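Long-range contact in plasmin and fibronectin-binding protein A (Streptococcus pneumoniae, PDB 4MR0), which acts as a surface adhesin and invasin that binds human fibronectin, plasmin, plasminogen and serum albumin: residues D490-S495 with G513-L518. Sequence-based numbering, arbitrary orientation.
Sequences DNLVVS and GKITVL
Successive coils of a right-handed parallel beta-helix, the pectate-lyase-like fold, meet where L492 and V493 of one coil lie in register with I515 and T516 of the next. This is the beta-helical part of a longer surface protein, and D490-S495 lies in its fifth PbH1 repeat. The strands run parallel, 4° apart and with axes 4.6 Å from each other, near the C-terminal end of the solenoid. Three backbone hydrogen bonds join their middle: L492 N gives to K514 O, L492 O takes from T516 N at 2.9 Å, and V494 N gives to T516 O. L492, V494, I515 and V517 face the inside of the coil, where equivalent apolar residues line up from turn to turn; L492 CD2 lies 4.4 Å from I515 CG2, and V494 CB lies 4.3 Å from V517 CG2. I508, on the strand 506-509 of another wall, touches both L492 and V517. The outward face carries V493 and T516. T516 OG1 is turned beside its own backbone N (chi1 -51°); L492 O also accepts from a water, which lies 2.6 Å from T516 OG1.

Side chains extend the pairing at both ends. D490 takes the place of a backbone acceptor at the turn into the second strand: its CG lies anti to the backbone N (chi1 -162°), and OD1 receives K514 N at 2.8 Å, nearly in line with the C-O bond. The same oxygen accepts N491 N from the opposite face of the carboxylate, a double grip that should restrain the group's rotation. At the far end the backbone bond from L518 N to V494 O is weak, and S495 OG supplements it, accepting L518 N at 3.1 Å while lying 3.6 Å from L518 CB.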
ATOM      1  N   ASP A 490       3.106 -13.794 -20.152  1.00 22.27           N
ATOM      2  CA  ASP A 490       4.043 -14.908 -20.122  1.00 22.36           C
ATOM      3  C   ASP A 490       4.430 -15.270 -18.699  1.00 21.25           C
ATOM      4  O   ASP A 490       4.340 -14.445 -17.785  1.00 18.83           O
ATOM      5  CB  ASP A 490       5.294 -14.521 -20.925  1.00 22.69           C
ATOM      6  CG  ASP A 490       6.136 -15.718 -21.335  1.00 26.02           C
ATOM      7  OD1 ASP A 490       5.704 -16.875 -21.134  1.00 25.32           O
ATOM      8  OD2 ASP A 490       7.240 -15.491 -21.881  1.00 27.15           O
ATOM      9  N   ASN A 491       4.858 -16.517 -18.528  1.00 20.06           N
ATOM     10  CA  ASN A 491       5.287 -17.034 -17.237  1.00 19.52           C
ATOM     11  C   ASN A 491       4.320 -16.814 -16.083  1.00 19.18           C
ATOM     12  O   ASN A 491       4.641 -16.140 -15.104  1.00 19.59           O
ATOM     13  CB  ASN A 491       6.667 -16.468 -16.889  1.00 22.91           C
ATOM     14  CG  ASN A 491       7.756 -17.004 -17.803  1.00 23.57           C
ATOM     15  OD1 ASN A 491       7.907 -18.219 -17.951  1.00 26.03           O
ATOM     16  ND2 ASN A 491       8.519 -16.107 -18.418  1.00 24.98           N
ATOM     17  N   LEU A 492       3.127 -17.383 -16.213  1.00 17.54           N
ATOM     18  CA  LEU A 492       2.120 -17.300 -15.166  1.00 16.43           C
ATOM     19  C   LEU A 492       2.104 -18.640 -14.437  1.00 16.21           C
ATOM     20  O   LEU A 492       2.009 -19.692 -15.070  1.00 14.06           O
ATOM     21  CB  LEU A 492       0.730 -17.041 -15.758  1.00 15.56           C
ATOM     22  CG  LEU A 492      -0.442 -17.178 -14.774  1.00 16.00           C
ATOM     23  CD1 LEU A 492      -0.367 -16.089 -13.723  1.00 14.50           C
ATOM     24  CD2 LEU A 492      -1.772 -17.092 -15.528  1.00 17.41           C
ATOM     25  N   VAL A 493       2.205 -18.592 -13.113  1.00 15.12           N
ATOM     26  CA  VAL A 493       2.174 -19.801 -12.287  1.00 16.71           C
ATOM     27  C   VAL A 493       1.132 -19.635 -11.185  1.00 16.51           C
ATOM     28  O   VAL A 493       1.217 -18.710 -10.372  1.00 16.55           O
ATOM     29  CB  VAL A 493       3.546 -20.083 -11.618  1.00 16.85           C
ATOM     30  CG1 VAL A 493       3.416 -21.248 -10.625  1.00 18.75           C
ATOM     31  CG2 VAL A 493       4.591 -20.408 -12.680  1.00 16.53           C
ATOM     32  N   VAL A 494       0.143 -20.521 -11.172  1.00 16.83           N
ATOM     33  CA  VAL A 494      -0.907 -20.495 -10.155  1.00 15.61           C
ATOM     34  C   VAL A 494      -0.934 -21.916  -9.614  1.00 16.88           C
ATOM     35  O   VAL A 494      -1.505 -22.813 -10.243  1.00 18.03           O
ATOM     36  CB  VAL A 494      -2.277 -20.140 -10.775  1.00 16.22           C
ATOM     37  CG1 VAL A 494      -3.308 -19.929  -9.672  1.00 14.94           C
ATOM     38  CG2 VAL A 494      -2.144 -18.890 -11.635  1.00 14.38           C
ATOM     39  N   SER A 495      -0.316 -22.132  -8.456  1.00 16.35           N
ATOM     40  CA  SER A 495      -0.245 -23.487  -7.921  1.00 18.29           C
ATOM     41  C   SER A 495      -0.342 -23.640  -6.417  1.00 18.24           C
ATOM     42  O   SER A 495       0.000 -22.741  -5.656  1.00 17.53           O
ATOM     43  CB  SER A 495       1.056 -24.142  -8.385  1.00 17.60           C
ATOM     44  OG  SER A 495       1.186 -24.078  -9.789  1.00 21.57           O
ATOM     45  N   GLY A 513       1.619 -17.041 -23.676  1.00 26.92           N
ATOM     46  CA  GLY A 513       2.902 -17.567 -23.258  1.00 26.19           C
ATOM     47  C   GLY A 513       2.789 -18.738 -22.300  1.00 24.44           C
ATOM     48  O   GLY A 513       1.775 -19.438 -22.269  1.00 25.37           O
ATOM     49  N   LYS A 514       3.831 -18.937 -21.500  1.00 24.02           N
ATOM     50  CA  LYS A 514       3.871 -20.040 -20.551  1.00 23.59           C
ATOM     51  C   LYS A 514       2.919 -19.912 -19.366  1.00 22.32           C
ATOM     52  O   LYS A 514       2.971 -18.948 -18.592  1.00 21.37           O
ATOM     53  CB  LYS A 514       5.301 -20.241 -20.042  1.00 24.89           C
ATOM     54  CG  LYS A 514       5.459 -21.493 -19.193  1.00 29.19           C
ATOM     55  CD  LYS A 514       6.915 -21.841 -18.972  1.00 31.50           C
ATOM     56  CE  LYS A 514       7.038 -23.181 -18.271  1.00 33.06           C
ATOM     57  NZ  LYS A 514       6.316 -24.253 -19.021  1.00 33.14           N
ATOM     58  N   ILE A 515       2.053 -20.909 -19.231  1.00 21.60           N
ATOM     59  CA  ILE A 515       1.078 -20.955 -18.154  1.00 21.42           C
ATOM     60  C   ILE A 515       1.180 -22.298 -17.432  1.00 22.16           C
ATOM     61  O   ILE A 515       1.267 -23.357 -18.069  1.00 21.83           O
ATOM     62  CB  ILE A 515      -0.343 -20.775 -18.704  1.00 22.11           C
ATOM     63  CG1 ILE A 515      -0.457 -19.396 -19.370  1.00 23.36           C
ATOM     64  CG2 ILE A 515      -1.367 -20.936 -17.583  1.00 22.21           C
ATOM     65  CD1 ILE A 515      -1.821 -19.095 -19.960  1.00 24.05           C
ATOM     66  N   THR A 516       1.180 -22.247 -16.103  1.00 21.12           N
ATOM     67  CA  THR A 516       1.278 -23.448 -15.282  1.00 21.39           C
ATOM     68  C   THR A 516       0.327 -23.326 -14.107  1.00 20.17           C
ATOM     69  O   THR A 516       0.452 -22.416 -13.293  1.00 21.50           O
ATOM     70  CB  THR A 516       2.703 -23.638 -14.717  1.00 21.05           C
ATOM     71  OG1 THR A 516       3.658 -23.543 -15.776  1.00 23.46           O
ATOM     72  CG2 THR A 516       2.835 -25.009 -14.059  1.00 21.76           C
ATOM     73  N   VAL A 517      -0.634 -24.239 -14.034  1.00 19.70           N
ATOM     74  CA  VAL A 517      -1.609 -24.250 -12.952  1.00 19.04           C
ATOM     75  C   VAL A 517      -1.544 -25.655 -12.376  1.00 20.07           C
ATOM     76  O   VAL A 517      -2.062 -26.599 -12.970  1.00 20.28           O
ATOM     77  CB  VAL A 517      -3.023 -23.950 -13.484  1.00 19.33           C
ATOM     78  CG1 VAL A 517      -4.028 -23.968 -12.341  1.00 20.02           C
ATOM     79  CG2 VAL A 517      -3.033 -22.591 -14.169  1.00 18.54           C
ATOM     80  N   LEU A 518      -0.902 -25.793 -11.219  1.00 20.96           N
ATOM     81  CA  LEU A 518      -0.722 -27.112 -10.626  1.00 22.39           C
ATOM     82  C   LEU A 518      -1.192 -27.345  -9.203  1.00 22.12           C
ATOM     83  O   LEU A 518      -0.845 -26.613  -8.276  1.00 20.54           O
ATOM     84  CB  LEU A 518       0.756 -27.510 -10.696  1.00 21.89           C
ATOM     85  CG  LEU A 518       1.444 -27.456 -12.060  1.00 24.06           C
ATOM     86  CD1 LEU A 518       2.946 -27.617 -11.871  1.00 23.47           C
ATOM     87  CD2 LEU A 518       0.882 -28.541 -12.972  1.00 24.08           C
TER
HETATM   88  O   HOH W   1       4.268 -21.039 -16.266  1.00 23.48           O